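Local coordinates for esterase family protein (Staphylococcus aureus, PDB 7L0A), which probably hydrolyses S-formylglutathione to formate and glutathione, acting as a serine esterase of the esterase D family, at residues K211-Y216 and G240-A245. Numbering follows the deposited sequence.
Sequences KQDFLY and GDHDYA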
loop_
_atom_site.group_PDB
_atom_site.type_symbol
_atom_site.label_atom_id
_atom_site.label_comp_id
_atom_site.label_asym_id
_atom_site.label_seq_id
_atom_site.Cartn_x
_atom_site.Cartn_y
_atom_site.Cartn_z
ATOM N N LYS B 211 33.674 -7.529 -10.140
ATOM C CA LYS B 211 34.803 -8.414 -10.408
ATOM C C LYS B 211 35.368 -9.083 -9.159
ATOM O O LYS B 211 36.058 -10.098 -9.282
ATOM C CB LYS B 211 35.909 -7.649 -11.136
ATOM C CG LYS B 211 35.516 -7.244 -12.547
ATOM C CD LYS B 211 36.620 -6.464 -13.240
ATOM C CE LYS B 211 36.275 -6.250 -14.704
ATOM N NZ LYS B 211 37.359 -5.529 -15.415
ATOM N N GLN B 212 35.091 -8.559 -7.967
ATOM C CA GLN B 212 35.570 -9.163 -6.729
ATOM C C GLN B 212 34.556 -10.120 -6.103
ATOM O O GLN B 212 34.849 -10.719 -5.065
ATOM C CB GLN B 212 35.961 -8.053 -5.735
ATOM C CG GLN B 212 37.262 -7.328 -6.116
ATOM C CD GLN B 212 37.109 -6.360 -7.280
ATOM O OE1 GLN B 212 36.263 -5.464 -7.257
ATOM N NE2 GLN B 212 37.954 -6.523 -8.302
ATOM N N ASP B 213 33.374 -10.262 -6.687
ATOM C CA ASP B 213 32.324 -11.107 -6.130
ATOM C C ASP B 213 32.728 -12.574 -6.195
ATOM O O ASP B 213 33.306 -13.018 -7.178
ATOM C CB ASP B 213 31.051 -10.862 -6.930
ATOM C CG ASP B 213 29.811 -11.245 -6.204
ATOM O OD1 ASP B 213 29.662 -12.429 -5.850
ATOM O OD2 ASP B 213 28.949 -10.368 -6.011
ATOM N N PHE B 214 32.419 -13.332 -5.135
ATOM C CA PHE B 214 32.719 -14.762 -5.163
ATOM C C PHE B 214 31.963 -15.489 -6.263
ATOM O O PHE B 214 32.362 -16.609 -6.635
ATOM C CB PHE B 214 32.458 -15.391 -3.786
ATOM C CG PHE B 214 31.006 -15.588 -3.430
ATOM C CD1 PHE B 214 30.266 -14.558 -2.894
ATOM C CD2 PHE B 214 30.403 -16.823 -3.577
ATOM C CE1 PHE B 214 28.950 -14.748 -2.530
ATOM C CE2 PHE B 214 29.083 -17.019 -3.220
ATOM C CZ PHE B 214 28.358 -15.991 -2.701
ATOM N N LEU B 215 30.910 -14.886 -6.816
ATOM C CA LEU B 215 30.127 -15.484 -7.893
ATOM C C LEU B 215 30.542 -15.003 -9.279
ATOM O O LEU B 215 29.926 -15.409 -10.270
ATOM C CB LEU B 215 28.638 -15.197 -7.681
ATOM C CG LEU B 215 27.997 -15.753 -6.407
ATOM C CD1 LEU B 215 26.587 -15.296 -6.235
ATOM C CD2 LEU B 215 28.084 -17.296 -6.434
ATOM N N TYR B 216 31.590 -14.191 -9.385
ATOM C CA TYR B 216 31.918 -13.562 -10.657
ATOM C C TYR B 216 32.248 -14.591 -11.732
ATOM O O TYR B 216 31.772 -14.489 -12.869
ATOM C CB TYR B 216 33.093 -12.597 -10.475
ATOM C CG TYR B 216 33.536 -11.902 -11.731
ATOM C CD1 TYR B 216 32.698 -11.009 -12.391
ATOM C CD2 TYR B 216 34.811 -12.084 -12.230
ATOM C CE1 TYR B 216 33.117 -10.347 -13.539
ATOM C CE2 TYR B 216 35.236 -11.417 -13.371
ATOM C CZ TYR B 216 34.387 -10.574 -14.033
ATOM O OH TYR B 216 34.832 -9.924 -15.177
ATOM N N GLY B 240 33.805 -4.139 -7.741
ATOM C CA GLY B 240 32.662 -4.304 -6.856
ATOM C C GLY B 240 32.642 -5.713 -6.304
ATOM O O GLY B 240 33.138 -6.673 -6.860
ATOM N N ASP B 241 32.016 -5.829 -5.139
ATOM C CA ASP B 241 31.917 -7.071 -4.405
ATOM C C ASP B 241 30.442 -7.379 -4.163
ATOM O O ASP B 241 29.549 -6.720 -4.700
ATOM C CB ASP B 241 32.701 -6.953 -3.098
ATOM C CG ASP B 241 33.327 -8.254 -2.676
ATOM O OD1 ASP B 241 32.704 -9.315 -2.880
ATOM O OD2 ASP B 241 34.447 -8.218 -2.123
ATOM N N HIS B 242 30.200 -8.394 -3.331
ATOM C CA HIS B 242 28.866 -8.925 -3.062
ATOM C C HIS B 242 28.210 -8.135 -1.923
ATOM O O HIS B 242 28.020 -8.614 -0.810
ATOM C CB HIS B 242 28.984 -10.417 -2.734
ATOM C CG HIS B 242 27.712 -11.182 -2.860
ATOM N ND1 HIS B 242 27.325 -11.771 -4.039
ATOM C CD2 HIS B 242 26.743 -11.462 -1.957
ATOM C CE1 HIS B 242 26.165 -12.377 -3.857
ATOM N NE2 HIS B 242 25.784 -12.192 -2.608
ATOM N N ASP B 243 27.846 -6.888 -2.222
ATOM C CA ASP B 243 27.352 -5.991 -1.175
ATOM C C ASP B 243 26.562 -4.845 -1.801
ATOM O O ASP B 243 26.523 -4.676 -3.030
ATOM C CB ASP B 243 28.503 -5.491 -0.295
ATOM C CG ASP B 243 29.574 -4.764 -1.072
ATOM O OD1 ASP B 243 29.249 -3.934 -1.946
ATOM O OD2 ASP B 243 30.765 -4.995 -0.788
ATOM N N TYR B 244 25.925 -4.039 -0.917
ATOM C CA TYR B 244 25.022 -2.990 -1.374
ATOM C C TYR B 244 25.755 -1.763 -1.872
ATOM O O TYR B 244 25.163 -0.918 -2.562
ATOM C CB TYR B 244 24.057 -2.630 -0.258
ATOM C CG TYR B 244 22.851 -3.519 -0.220
ATOM C CD1 TYR B 244 21.795 -3.305 -1.106
ATOM C CD2 TYR B 244 22.744 -4.567 0.684
ATOM C CE1 TYR B 244 20.671 -4.115 -1.098
ATOM C CE2 TYR B 244 21.608 -5.396 0.696
ATOM C CZ TYR B 244 20.590 -5.153 -0.165
ATOM O OH TYR B 244 19.464 -5.927 -0.149
ATOM N N ALA B 245 27.040 -1.618 -1.563
ATOM C CA ALA B 245 27.801 -0.575 -2.249
ATOM C C ALA B 245 27.805 -0.831 -3.751
ATOM O O ALA B 245 27.659 0.098 -4.557
ATOM C CB ALA B 245 29.218 -0.523 -1.702
HETATM O O HOH W 1 28.943 -8.233 -7.282
HETATM O O HOH W 2 32.637 -11.954 -2.502
#
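Gly240 and Gln212 grip each other twice where two loops of the alpha/beta-hydrolase fold converge, one following strand 204-210 and the other leading into helix 244-259. These loops carry Asp213 and His242, the predicted acid and base of a charge-relay triad with Ser129. Gly240 N donates to Gln212 OE1 at 2.8 Å, nearly straight at 169°, and Gly240 O accepts from Gln212 N at 2.9 Å. The Gln212 chain bends at chi2 (75°), which turns CD back toward the glycine; Gly240 itself adopts backbone angles at which a side chain would collide with the carbonyl O before it.

Asp241 comes next and works mainly through OD1, which takes the backbone N-H of His242 at 2.7 Å and a hydrogen bond from a water that in turn accepts from Phe214 N. The carboxylate thus ties its own loop to the start of the facing turn. A second water bridges Asp213 OD2 and, weakly, Asp241 O.

At His242, the centre of an inverse gamma turn, CG lies anti to the backbone N (chi1 -162°), and Asp213 comes at the edge of the imidazole with its CG in the ring plane. His242 ND1 donates to Asp213 OD2 on its syn side at 2.9 Å and, more weakly, to Asp213 OD1, with carboxylate and ring planes 75° apart. His242 NE2 lies close to Ser129 OG, consistent with the predicted charge relay. Phe214 meets the imidazole edge-to-face, Phe214 CE1 resting 3.7 Å above the centre of the His242 ring, while Trp247 makes another edge-to-face pair with it. Leu215 CD1 adds an oblique contact to CE1 of the histidine. The buried acid is also held by its own turn: Leu215 N donates to Asp213 OD1 on the anti side at 2.9 Å.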